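Local coordinates for protein MdcE (Pseudomonas aeruginosa, PDB 5VIP) that probably serves as the gamma subunit of a biotin-independent malonate decarboxylase, with a likely role in carboxyl transfer, at residues A106-V111 against P147-L152; A168-A173 against L222-L227; R59-V64 against A88-E93; R24-F29 against S45-D50. One frame throughout, in Å; residues are numbered along the deposited sequence.

Contact 1 of 4, residues A106-V111 against P147-L152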
loop_
_atom_site.group_PDB
_atom_site.type_symbol
_atom_site.label_atom_id
_atom_site.label_comp_id
_atom_site.label_asym_id
_atom_site.label_seq_id
_atom_site.Cartn_x
_atom_site.Cartn_y
_atom_site.Cartn_z
ATOM N N ALA A 106 -1.080 -0.831 -21.583
ATOM C CA ALA A 106 -0.332 -1.442 -20.498
ATOM C C ALA A 106 0.326 -0.341 -19.686
ATOM O O ALA A 106 0.705 0.702 -20.223
ATOM C CB ALA A 106 0.705 -2.429 -21.025
ATOM N N LEU A 107 0.431 -0.568 -18.382
ATOM C CA LEU A 107 1.153 0.339 -17.510
ATOM C C LEU A 107 2.427 -0.365 -17.101
ATOM O O LEU A 107 2.386 -1.403 -16.437
ATOM C CB LEU A 107 0.313 0.727 -16.288
ATOM C CG LEU A 107 -1.053 1.335 -16.632
ATOM C CD1 LEU A 107 -1.865 1.629 -15.389
ATOM C CD2 LEU A 107 -0.905 2.587 -17.503
ATOM N N LEU A 108 3.553 0.192 -17.527
ATOM C CA LEU A 108 4.857 -0.398 -17.271
ATOM C C LEU A 108 5.591 0.441 -16.244
ATOM O O LEU A 108 6.122 1.515 -16.564
ATOM C CB LEU A 108 5.668 -0.500 -18.569
ATOM C CG LEU A 108 4.893 -1.167 -19.715
ATOM C CD1 LEU A 108 5.704 -1.196 -21.021
ATOM C CD2 LEU A 108 4.482 -2.577 -19.322
ATOM N N ALA A 109 5.598 -0.028 -15.000
ATOM C CA ALA A 109 6.238 0.719 -13.937
ATOM C C ALA A 109 7.704 0.334 -13.860
ATOM O O ALA A 109 8.044 -0.816 -13.596
ATOM C CB ALA A 109 5.544 0.478 -12.590
ATOM N N ILE A 110 8.571 1.305 -14.107
ATOM C CA ILE A 110 9.988 1.100 -13.946
ATOM C C ILE A 110 10.354 1.524 -12.537
ATOM O O ILE A 110 10.216 2.693 -12.166
ATOM C CB ILE A 110 10.801 1.899 -14.976
ATOM C CG1 ILE A 110 10.408 1.465 -16.390
ATOM C CG2 ILE A 110 12.278 1.723 -14.718
ATOM C CD1 ILE A 110 10.980 2.355 -17.488
ATOM N N VAL A 111 10.816 0.566 -11.748
ATOM C CA VAL A 111 10.926 0.784 -10.318
ATOM C C VAL A 111 12.374 0.919 -9.856
ATOM O O VAL A 111 13.154 -0.026 -9.926
ATOM C CB VAL A 111 10.245 -0.363 -9.534
ATOM C CG1 VAL A 111 10.361 -0.119 -8.033
ATOM C CG2 VAL A 111 8.766 -0.502 -9.940
ATOM N N PRO A 147 -3.161 -4.058 -18.309
ATOM C CA PRO A 147 -2.055 -4.882 -17.826
ATOM C C PRO A 147 -1.041 -4.005 -17.107
ATOM O O PRO A 147 -0.588 -3.007 -17.671
ATOM C CB PRO A 147 -1.470 -5.490 -19.110
ATOM C CG PRO A 147 -2.583 -5.379 -20.130
ATOM C CD PRO A 147 -3.306 -4.115 -19.775
ATOM N N LEU A 148 -0.717 -4.354 -15.866
ATOM C CA LEU A 148 0.336 -3.665 -15.127
ATOM C C LEU A 148 1.526 -4.571 -14.965
ATOM O O LEU A 148 1.393 -5.696 -14.475
ATOM C CB LEU A 148 -0.115 -3.243 -13.731
ATOM C CG LEU A 148 -0.873 -1.957 -13.482
ATOM C CD1 LEU A 148 -2.193 -1.979 -14.244
ATOM C CD2 LEU A 148 -1.112 -1.870 -11.972
ATOM N N ILE A 149 2.688 -4.065 -15.344
ATOM C CA ILE A 149 3.929 -4.799 -15.169
ATOM C C ILE A 149 4.899 -3.943 -14.394
ATOM O O ILE A 149 5.143 -2.778 -14.749
ATOM C CB ILE A 149 4.563 -5.204 -16.533
ATOM C CG1 ILE A 149 3.591 -6.084 -17.328
ATOM C CG2 ILE A 149 5.855 -5.940 -16.309
ATOM C CD1 ILE A 149 3.930 -6.208 -18.798
ATOM N N GLY A 150 5.462 -4.518 -13.334
ATOM C CA GLY A 150 6.466 -3.818 -12.555
ATOM C C GLY A 150 7.862 -4.306 -12.921
ATOM O O GLY A 150 8.159 -5.490 -12.774
ATOM N N LEU A 151 8.721 -3.400 -13.385
ATOM C CA LEU A 151 10.087 -3.775 -13.734
ATOM C C LEU A 151 11.061 -3.235 -12.697
ATOM O O LEU A 151 11.274 -2.031 -12.601
ATOM C CB LEU A 151 10.447 -3.260 -15.129
ATOM C CG LEU A 151 11.879 -3.586 -15.559
ATOM C CD1 LEU A 151 12.052 -5.095 -15.722
ATOM C CD2 LEU A 151 12.252 -2.851 -16.842
ATOM N N LEU A 152 11.629 -4.124 -11.891
ATOM C CA LEU A 152 12.511 -3.690 -10.812
ATOM C C LEU A 152 13.942 -3.594 -11.320
ATOM O O LEU A 152 14.567 -4.622 -11.543
ATOM C CB LEU A 152 12.451 -4.671 -9.634
ATOM C CG LEU A 152 11.060 -5.134 -9.164
ATOM C CD1 LEU A 152 11.140 -5.843 -7.820
ATOM C CD2 LEU A 152 10.071 -3.990 -9.122
#
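Leu107 and Leu148 lie side by side on two neighbouring parallel strands, their CD1 atoms 3.8 Å apart, on the face that also carries Ala109, Val111 and Leu152. At the far end of this face Val111 is just as closely met: CD2 of Leu152 comes 3.7 Å from CB of Val111 and lies near both its methyls. On the other face CD2 of Leu108 sits 3.7 Å from CD1 of Ile149. CG of Leu108 lies beside the backbone N (chi1 -51°), and this swings the end of the side chain toward the neighbouring strand. Five backbone hydrogen bonds alternate in direction between 106-111 and 147-152, from Leu107 N to Pro147 O (2.7 Å) through Leu151 N to Ala109 O (2.7 Å), ending with Val111 N donating to Leu151 O. The helix 127-143 joins the two strands in a beta-alpha-beta crossover within the mixed central sheet, an architecture consistent with a crotonase-like fold. Ala141, Tyr138 and Arg142 of that helix cover Leu107, Ala109 and Leu148, while helix 237-254 covers Ile149 from the opposite face. Neither face is a solvent side, for all twelve residues are buried. Side-chain contact is thinner at Ala109 and Ile110. Gly150 brings no side chain to stand beside Ala109, whose CB has Ile149 O at 3.9 Å as its nearest neighbour across the strands. Ile110 CG2 comes no nearer than 4.4 Å to Leu151 O, although the CA of Ile110 is paired with that of Leu151, and the side chain turns instead to Phe60 of the next strand.

Contact 2 of 4, residues A168-A173 against L222-L227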
loop_
_atom_site.group_PDB
_atom_site.type_symbol
_atom_site.label_atom_id
_atom_site.label_comp_id
_atom_site.label_asym_id
_atom_site.label_seq_id
_atom_site.Cartn_x
_atom_site.Cartn_y
_atom_site.Cartn_z
ATOM N N ALA A 168 1.234 -4.511 -9.396
ATOM C CA ALA A 168 1.357 -5.083 -10.745
ATOM C C ALA A 168 0.729 -6.479 -10.887
ATOM O O ALA A 168 0.741 -7.278 -9.946
ATOM C CB ALA A 168 2.840 -5.142 -11.152
ATOM N N ASN A 169 0.173 -6.757 -12.064
ATOM C CA ASN A 169 -0.182 -8.127 -12.456
ATOM C C ASN A 169 1.036 -9.057 -12.461
ATOM O O ASN A 169 0.934 -10.228 -12.121
ATOM C CB ASN A 169 -0.805 -8.166 -13.852
ATOM C CG ASN A 169 -2.083 -7.370 -13.958
ATOM O OD1 ASN A 169 -2.061 -6.187 -14.291
ATOM N ND2 ASN A 169 -3.209 -8.025 -13.713
ATOM N N ARG A 170 2.178 -8.536 -12.892
ATOM C CA ARG A 170 3.405 -9.332 -12.983
ATOM C C ARG A 170 4.603 -8.500 -12.574
ATOM O O ARG A 170 4.718 -7.338 -12.965
ATOM C CB ARG A 170 3.623 -9.867 -14.400
ATOM C CG ARG A 170 2.482 -10.685 -14.967
ATOM C CD ARG A 170 2.423 -12.092 -14.396
ATOM N NE ARG A 170 1.429 -12.855 -15.138
ATOM C CZ ARG A 170 0.115 -12.745 -14.953
ATOM N NH1 ARG A 170 -0.369 -11.919 -14.031
ATOM N NH2 ARG A 170 -0.718 -13.457 -15.692
ATOM N N LEU A 171 5.480 -9.095 -11.767
ATOM C CA LEU A 171 6.705 -8.440 -11.338
ATOM C C LEU A 171 7.914 -9.101 -11.990
ATOM O O LEU A 171 8.092 -10.321 -11.900
ATOM C CB LEU A 171 6.852 -8.488 -9.818
ATOM C CG LEU A 171 5.888 -7.639 -8.980
ATOM C CD1 LEU A 171 6.137 -7.908 -7.513
ATOM C CD2 LEU A 171 6.058 -6.155 -9.287
ATOM N N ILE A 172 8.732 -8.289 -12.649
ATOM C CA ILE A 172 9.986 -8.752 -13.247
ATOM C C ILE A 172 11.136 -7.983 -12.632
ATOM O O ILE A 172 11.090 -6.757 -12.562
ATOM C CB ILE A 172 9.993 -8.551 -14.778
ATOM C CG1 ILE A 172 8.895 -9.397 -15.425
ATOM C CG2 ILE A 172 11.388 -8.855 -15.376
ATOM C CD1 ILE A 172 8.509 -8.928 -16.832
ATOM N N ALA A 173 12.166 -8.689 -12.171
ATOM C CA ALA A 173 13.307 -8.017 -11.572
ATOM C C ALA A 173 14.580 -8.301 -12.368
ATOM O O ALA A 173 14.763 -9.406 -12.867
ATOM C CB ALA A 173 13.489 -8.462 -10.120
ATOM N N LEU A 222 7.316 -14.341 -5.235
ATOM C CA LEU A 222 6.682 -13.056 -5.535
ATOM C C LEU A 222 7.077 -12.449 -6.887
ATOM O O LEU A 222 6.492 -11.455 -7.307
ATOM C CB LEU A 222 7.000 -12.058 -4.420
ATOM C CG LEU A 222 6.406 -12.457 -3.064
ATOM C CD1 LEU A 222 7.005 -11.629 -1.938
ATOM C CD2 LEU A 222 4.891 -12.325 -3.086
ATOM N N LEU A 223 8.068 -13.027 -7.563
ATOM C CA LEU A 223 8.430 -12.572 -8.910
ATOM C C LEU A 223 7.885 -13.504 -9.979
ATOM O O LEU A 223 7.891 -14.723 -9.810
ATOM C CB LEU A 223 9.944 -12.470 -9.068
ATOM C CG LEU A 223 10.637 -11.402 -8.228
ATOM C CD1 LEU A 223 12.135 -11.587 -8.276
ATOM C CD2 LEU A 223 10.245 -10.003 -8.697
ATOM N N TRP A 224 7.424 -12.937 -11.090
ATOM C CA TRP A 224 7.079 -13.750 -12.245
ATOM C C TRP A 224 8.377 -14.238 -12.921
ATOM O O TRP A 224 8.518 -15.421 -13.211
ATOM C CB TRP A 224 6.209 -12.952 -13.212
ATOM C CG TRP A 224 5.621 -13.749 -14.306
ATOM C CD1 TRP A 224 4.681 -14.738 -14.195
ATOM C CD2 TRP A 224 5.898 -13.615 -15.700
ATOM N NE1 TRP A 224 4.372 -15.236 -15.437
ATOM C CE2 TRP A 224 5.105 -14.566 -16.379
ATOM C CE3 TRP A 224 6.749 -12.789 -16.445
ATOM C CZ2 TRP A 224 5.139 -14.713 -17.766
ATOM C CZ3 TRP A 224 6.778 -12.937 -17.819
ATOM C CH2 TRP A 224 5.977 -13.890 -18.465
ATOM N N ARG A 225 9.337 -13.333 -13.091
ATOM C CA ARG A 225 10.643 -13.654 -13.644
ATOM C C ARG A 225 11.773 -12.781 -13.206
ATOM O O ARG A 225 11.555 -11.659 -12.853
ATOM C CB ARG A 225 10.604 -13.562 -15.149
ATOM C CG ARG A 225 9.715 -14.588 -15.761
ATOM C CD ARG A 225 10.179 -15.090 -17.075
ATOM N NE ARG A 225 9.219 -15.963 -17.691
ATOM C CZ ARG A 225 8.417 -16.819 -17.076
ATOM N NH1 ARG A 225 8.415 -16.979 -15.764
ATOM N NH2 ARG A 225 7.590 -17.538 -17.791
ATOM N N THR A 226 12.980 -13.330 -13.265
ATOM C CA THR A 226 14.196 -12.554 -13.065
ATOM C C THR A 226 14.998 -12.562 -14.370
ATOM O O THR A 226 14.877 -13.494 -15.170
ATOM C CB THR A 226 15.071 -13.098 -11.913
ATOM O OG1 THR A 226 15.452 -14.451 -12.190
ATOM C CG2 THR A 226 14.313 -13.061 -10.593
ATOM N N LEU A 227 15.791 -11.514 -14.579
ATOM C CA LEU A 227 16.523 -11.315 -15.831
ATOM C C LEU A 227 17.942 -10.839 -15.586
ATOM O O LEU A 227 18.155 -9.769 -15.016
ATOM C CB LEU A 227 15.834 -10.278 -16.719
ATOM C CG LEU A 227 14.438 -10.512 -17.283
ATOM C CD1 LEU A 227 14.073 -9.325 -18.172
ATOM C CD2 LEU A 227 14.378 -11.820 -18.062
HETATM O O HOH W 1 4.695 -11.235 -10.170
#
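CD of Arg170 lies over one face of the Trp224 indole, 3.6 Å from the centroid of the five-membered ring, in a CH-pi contact. A bend at chi2 of Arg170 (-76°) carries the chain across the ring, and its guanidinium ends tilted 55° to the indole plane. The guanidinium carbon CZ is too distant for more than a weak cation-pi attraction. The opposite face of the indole is met near its rim by the guanidinium of Arg225. Ile172 CG1 touches the ring edge at CE3, 4.1 Å away. Beside the indole the backbones join: Leu171 O accepts Trp224 N at 2.8 Å and, more weakly, Arg225 N at 3.5 Å. Proper parallel pairing follows, with Ala173 N bonded to Arg225 O at 3.1 Å and Leu227 N to Ala173 O at 2.9 Å. On the other side of the strands CD2 of Leu223 fills the step between Leu171 CB and Ala173 CB. A water accepts from Leu171 N, 2.8 Å away, and weakly reaches Leu222 O, bridging the backbones before they pair directly. Farther out, Asp253 of helix 237-254 holds Arg170 NE in a salt bridge and touches Trp224, so it fixes the arm that lies on the indole. Tyr217 of helix 214-219 backs Leu171, Leu222 and Leu223. The indole thus lies between Arg170 CD and the Arg225 guanidinium, just before 225-227, the outermost strand of the central sheet in this chain. The Asp253 carboxylate probably offsets the charge of Arg170, which packs on the ring by its methylene.

Contact 3 of 4, residues R59-V64 against A88-E93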
loop_
_atom_site.group_PDB
_atom_site.type_symbol
_atom_site.label_atom_id
_atom_site.label_comp_id
_atom_site.label_asym_id
_atom_site.label_seq_id
_atom_site.Cartn_x
_atom_site.Cartn_y
_atom_site.Cartn_z
ATOM N N ARG A 59 2.121 2.573 -21.531
ATOM C CA ARG A 59 2.593 3.800 -20.910
ATOM C C ARG A 59 3.658 3.444 -19.878
ATOM O O ARG A 59 3.413 2.638 -18.974
ATOM C CB ARG A 59 1.430 4.577 -20.274
ATOM C CG ARG A 59 1.849 5.726 -19.357
ATOM C CD ARG A 59 0.634 6.584 -18.965
ATOM N NE ARG A 59 0.209 7.441 -20.072
ATOM C CZ ARG A 59 -0.548 8.532 -19.949
ATOM N NH1 ARG A 59 -0.993 8.917 -18.754
ATOM N NH2 ARG A 59 -0.856 9.247 -21.028
ATOM N N PHE A 60 4.849 4.017 -20.041
ATOM C CA PHE A 60 5.950 3.837 -19.095
ATOM C C PHE A 60 5.842 4.860 -17.966
ATOM O O PHE A 60 5.551 6.030 -18.205
ATOM C CB PHE A 60 7.317 3.994 -19.786
ATOM C CG PHE A 60 7.648 2.905 -20.784
ATOM C CD1 PHE A 60 8.313 1.752 -20.385
ATOM C CD2 PHE A 60 7.323 3.053 -22.127
ATOM C CE1 PHE A 60 8.635 0.760 -21.303
ATOM C CE2 PHE A 60 7.639 2.061 -23.050
ATOM C CZ PHE A 60 8.295 0.916 -22.636
ATOM N N LEU A 61 6.098 4.428 -16.737
ATOM C CA LEU A 61 6.099 5.345 -15.604
ATOM C C LEU A 61 7.293 5.066 -14.729
ATOM O O LEU A 61 7.540 3.929 -14.364
ATOM C CB LEU A 61 4.820 5.219 -14.762
ATOM C CG LEU A 61 3.486 5.458 -15.457
ATOM C CD1 LEU A 61 2.814 4.125 -15.734
ATOM C CD2 LEU A 61 2.608 6.332 -14.585
ATOM N N ALA A 62 8.009 6.117 -14.371
ATOM C CA ALA A 62 9.153 5.991 -13.498
ATOM C C ALA A 62 9.217 7.175 -12.551
ATOM O O ALA A 62 9.009 8.326 -12.952
ATOM C CB ALA A 62 10.453 5.892 -14.321
ATOM N N VAL A 63 9.508 6.887 -11.291
ATOM C CA VAL A 63 9.897 7.926 -10.358
ATOM C C VAL A 63 11.414 8.078 -10.429
ATOM O O VAL A 63 12.136 7.082 -10.417
ATOM C CB VAL A 63 9.463 7.584 -8.939
ATOM C CG1 VAL A 63 9.906 8.678 -7.974
ATOM C CG2 VAL A 63 7.947 7.393 -8.895
ATOM N N VAL A 64 11.900 9.313 -10.524
ATOM C CA VAL A 64 13.341 9.555 -10.664
ATOM C C VAL A 64 13.764 10.732 -9.788
ATOM O O VAL A 64 12.924 11.540 -9.390
ATOM C CB VAL A 64 13.722 9.850 -12.137
ATOM C CG1 VAL A 64 13.324 8.679 -13.050
ATOM C CG2 VAL A 64 13.053 11.142 -12.590
ATOM N N ALA A 88 -0.791 9.033 -9.305
ATOM C CA ALA A 88 -2.231 8.841 -9.297
ATOM C C ALA A 88 -2.855 9.539 -10.501
ATOM O O ALA A 88 -3.676 8.959 -11.225
ATOM C CB ALA A 88 -2.836 9.386 -7.990
ATOM N N ALA A 89 -2.441 10.785 -10.713
ATOM C CA ALA A 89 -2.959 11.589 -11.813
ATOM C C ALA A 89 -2.600 10.993 -13.179
ATOM O O ALA A 89 -3.460 10.907 -14.063
ATOM C CB ALA A 89 -2.442 13.032 -11.697
ATOM N N ALA A 90 -1.339 10.580 -13.348
ATOM C CA ALA A 90 -0.886 10.022 -14.625
ATOM C C ALA A 90 -1.554 8.680 -14.919
ATOM O O ALA A 90 -1.907 8.386 -16.060
ATOM C CB ALA A 90 0.639 9.873 -14.640
ATOM N N VAL A 91 -1.739 7.860 -13.891
ATOM C CA VAL A 91 -2.421 6.590 -14.094
ATOM C C VAL A 91 -3.909 6.809 -14.364
ATOM O O VAL A 91 -4.479 6.213 -15.286
ATOM C CB VAL A 91 -2.223 5.653 -12.889
ATOM C CG1 VAL A 91 -3.122 4.431 -13.009
ATOM C CG2 VAL A 91 -0.733 5.232 -12.801
ATOM N N ASP A 92 -4.544 7.680 -13.586
ATOM C CA ASP A 92 -5.964 7.938 -13.810
ATOM C C ASP A 92 -6.212 8.554 -15.194
ATOM O O ASP A 92 -7.258 8.326 -15.801
ATOM C CB ASP A 92 -6.535 8.849 -12.722
ATOM C CG ASP A 92 -8.009 8.609 -12.489
ATOM O OD1 ASP A 92 -8.363 7.501 -12.033
ATOM O OD2 ASP A 92 -8.819 9.518 -12.779
ATOM N N GLU A 93 -5.247 9.329 -15.684
ATOM C CA GLU A 93 -5.344 9.913 -17.023
ATOM C C GLU A 93 -5.475 8.812 -18.076
ATOM O O GLU A 93 -6.344 8.872 -18.936
ATOM C CB GLU A 93 -4.130 10.798 -17.328
ATOM C CG GLU A 93 -4.118 11.320 -18.765
ATOM C CD GLU A 93 -2.870 12.127 -19.110
ATOM O OE1 GLU A 93 -1.744 11.686 -18.786
ATOM O OE2 GLU A 93 -3.021 13.210 -19.717
#
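Arg59 reaches from the strand to the helix and meets Glu93 and Ala90 through one nitrogen. Its CB points toward helix 88-93, with CG anti to the backbone N (chi1 168°), and the aliphatic part extends past Val48 of the neighbouring strand before the chain bends at chi3. NE then turns to Asp50, with which it forms a salt bridge. CZ, the centre of the flat guanidinium, lies 3.6 Å from Glu93 OE1. NH1 is the working tip: it donates to Glu93 OE1 at 2.9 Å as part of a salt bridge, and makes a second, weak bond of 2.9 Å to Ala90 O. Both acceptors come in at the edge of the guanidinium. NH2 stands 3.4 Å from the same Glu93 OE1 and close to Arg105 NH1, which shares the Asp50 carboxylate. The Glu93 carboxylate is turned 71° against the guanidinium, and OE1 receives NH1 from its anti side, 28° out of the carboxylate plane. OE1 also pairs with Arg39 NH2. Next to this charged cluster Leu61 CD2 packs 3.9 Å from Val91 CG2 and 4.1 Å from Ala90 CB, the apolar seam by which helix 81-97 rests on strand 56-63 of the central sheet; the segments 88-93 and 59-63 run nearly antiparallel. On the same helix Ala88 and Ala89 pack against a neighbouring subunit. Three arginines thus gather round two carboxylates at the exposed end of a buried seam. Asp50 and Glu93 probably balance the charge of Arg59, Arg105 and Arg39 and help fix the rotation of the Arg59 guanidinium.

Contact 4 of 4, residues R24-F29 against S45-D50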
loop_
_atom_site.group_PDB
_atom_site.type_symbol
_atom_site.label_atom_id
_atom_site.label_comp_id
_atom_site.label_asym_id
_atom_site.label_seq_id
_atom_site.Cartn_x
_atom_site.Cartn_y
_atom_site.Cartn_z
ATOM N N ARG A 24 19.289 4.589 -11.986
ATOM C CA ARG A 24 18.945 3.471 -12.863
ATOM C C ARG A 24 17.547 3.583 -13.455
ATOM O O ARG A 24 17.329 3.198 -14.601
ATOM C CB ARG A 24 19.040 2.144 -12.113
ATOM C CG ARG A 24 20.421 1.738 -11.724
ATOM C CD ARG A 24 20.395 0.283 -11.353
ATOM N NE ARG A 24 21.662 -0.173 -10.806
ATOM C CZ ARG A 24 21.828 -1.357 -10.235
ATOM N NH1 ARG A 24 20.794 -2.189 -10.132
ATOM N NH2 ARG A 24 23.016 -1.701 -9.760
ATOM N N GLY A 25 16.590 4.083 -12.672
ATOM C CA GLY A 25 15.243 4.243 -13.186
ATOM C C GLY A 25 15.204 5.167 -14.383
ATOM O O GLY A 25 14.524 4.891 -15.380
ATOM N N LEU A 26 15.938 6.273 -14.288
ATOM C CA LEU A 26 16.006 7.237 -15.380
ATOM C C LEU A 26 16.697 6.630 -16.603
ATOM O O LEU A 26 16.216 6.759 -17.728
ATOM C CB LEU A 26 16.744 8.496 -14.934
ATOM C CG LEU A 26 16.826 9.629 -15.954
ATOM C CD1 LEU A 26 15.435 10.009 -16.467
ATOM C CD2 LEU A 26 17.520 10.829 -15.317
ATOM N N ALA A 27 17.821 5.961 -16.362
ATOM C CA ALA A 27 18.575 5.289 -17.421
ATOM C C ALA A 27 17.701 4.306 -18.186
ATOM O O ALA A 27 17.692 4.294 -19.414
ATOM C CB ALA A 27 19.774 4.580 -16.838
ATOM N N TRP A 28 16.946 3.489 -17.462
ATOM C CA TRP A 28 16.105 2.499 -18.126
ATOM C C TRP A 28 14.863 3.100 -18.751
ATOM O O TRP A 28 14.383 2.601 -19.773
ATOM C CB TRP A 28 15.720 1.397 -17.151
ATOM C CG TRP A 28 16.812 0.389 -17.012
ATOM C CD1 TRP A 28 17.872 0.441 -16.158
ATOM C CD2 TRP A 28 16.964 -0.813 -17.773
ATOM N NE1 TRP A 28 18.675 -0.667 -16.331
ATOM C CE2 TRP A 28 18.136 -1.452 -17.318
ATOM C CE3 TRP A 28 16.218 -1.417 -18.792
ATOM C CZ2 TRP A 28 18.583 -2.663 -17.847
ATOM C CZ3 TRP A 28 16.668 -2.621 -19.322
ATOM C CH2 TRP A 28 17.837 -3.229 -18.845
ATOM N N PHE A 29 14.335 4.163 -18.150
ATOM C CA PHE A 29 13.207 4.854 -18.761
ATOM C C PHE A 29 13.596 5.378 -20.138
ATOM O O PHE A 29 12.873 5.184 -21.117
ATOM C CB PHE A 29 12.720 6.007 -17.887
ATOM C CG PHE A 29 11.582 6.781 -18.493
ATOM C CD1 PHE A 29 10.260 6.360 -18.317
ATOM C CD2 PHE A 29 11.825 7.929 -19.240
ATOM C CE1 PHE A 29 9.202 7.077 -18.881
ATOM C CE2 PHE A 29 10.779 8.646 -19.802
ATOM C CZ PHE A 29 9.464 8.216 -19.624
ATOM N N SER A 45 10.093 14.902 -10.962
ATOM C CA SER A 45 10.484 13.620 -10.388
ATOM C C SER A 45 9.708 12.461 -11.013
ATOM O O SER A 45 9.828 11.321 -10.577
ATOM C CB SER A 45 10.261 13.642 -8.882
ATOM O OG SER A 45 8.962 14.137 -8.601
ATOM N N LEU A 46 8.899 12.766 -12.022
ATOM C CA LEU A 46 8.113 11.768 -12.740
ATOM C C LEU A 46 8.462 11.727 -14.220
ATOM O O LEU A 46 8.492 12.765 -14.878
ATOM C CB LEU A 46 6.622 12.067 -12.605
ATOM C CG LEU A 46 5.826 11.027 -11.846
ATOM C CD1 LEU A 46 6.343 11.019 -10.429
ATOM C CD2 LEU A 46 4.341 11.348 -11.911
ATOM N N ARG A 47 8.713 10.534 -14.742
ATOM C CA ARG A 47 8.819 10.349 -16.181
ATOM C C ARG A 47 7.663 9.489 -16.667
ATOM O O ARG A 47 7.466 8.369 -16.180
ATOM C CB ARG A 47 10.148 9.701 -16.561
ATOM C CG ARG A 47 11.361 10.513 -16.192
ATOM C CD ARG A 47 11.439 11.807 -16.985
ATOM N NE ARG A 47 12.681 12.515 -16.685
ATOM C CZ ARG A 47 12.816 13.376 -15.682
ATOM N NH1 ARG A 47 11.779 13.629 -14.895
ATOM N NH2 ARG A 47 13.980 13.977 -15.465
ATOM N N VAL A 48 6.918 10.016 -17.638
ATOM C CA VAL A 48 5.775 9.326 -18.227
ATOM C C VAL A 48 5.850 9.448 -19.746
ATOM O O VAL A 48 6.099 10.534 -20.270
ATOM C CB VAL A 48 4.422 9.917 -17.734
ATOM C CG1 VAL A 48 3.246 9.160 -18.337
ATOM C CG2 VAL A 48 4.345 9.916 -16.208
ATOM N N ALA A 49 5.632 8.343 -20.451
ATOM C CA ALA A 49 5.665 8.347 -21.912
ATOM C C ALA A 49 4.783 7.240 -22.465
ATOM O O ALA A 49 4.779 6.127 -21.945
ATOM C CB ALA A 49 7.091 8.185 -22.414
ATOM N N ASP A 50 4.031 7.548 -23.514
ATOM C CA ASP A 50 3.258 6.533 -24.218
ATOM C C ASP A 50 4.079 5.968 -25.376
ATOM O O ASP A 50 4.857 6.684 -25.996
ATOM C CB ASP A 50 1.937 7.116 -24.720
ATOM C CG ASP A 50 0.977 7.448 -23.584
ATOM O OD1 ASP A 50 0.745 6.572 -22.723
ATOM O OD2 ASP A 50 0.453 8.584 -23.547
#
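Phe29 and Arg47 are the closest approach, 7.5 Å between CA atoms, of a helix and a strand that run nearly the same way, 17° apart, with the axes of 24-29 and 46-50 about 10.2 Å from each other. The helix thus lies on the sheet, with Phe29 filling the space between. Its CG is anti to the backbone N (chi1 178°), which directs the ring straight at the strand. Arg47 CB sits over the centre of one face, 3.4 Å from the ring centroid, in a CH-pi contact, and Phe29 CE1 comes 3.5 Å from Arg47 O. Ala49 CB approaches CZ of Phe29 at 3.7 Å. Beyond CB, Arg47 bends at chi2, and its guanidinium stands nearly perpendicular to the ring. Leu26 CD1 leans on NE of Arg47, 3.7 Å away. Phe60 and Ala62 of the adjoining strand and Ile110 also pack on Phe29. The aliphatic base of the arginine therefore serves as an apolar surface for the helix, while its N-H groups at NE and NH1 are given to the carbonyls of Leu36 and Ala44, which probably makes it easier to place the charge beside Leu26.

How the contacts relate
Along the chain the order is contact 4, contact 3, contact 1 and contact 2, each closing before the next opens. All reach the one mixed sheet, ordered 46-53, 56-63, 106-113, 148-152, 170-174 and 225-227, of which only the first strand runs antiparallel to its neighbour. Contact 1 forms the buried middle and touches each of the others, at 9 to 11 Å between centres. Contacts 3 and 4 share the hairpin 46-53/56-63, and there helices 81-97 and 24-33 pack. Contact 2 closes the far edge, its centre about 19 Å from those of contacts 3 and 4. The sheet thus links its two edge strands, 46-53 and 225-227, through continuous backbone hydrogen bonding.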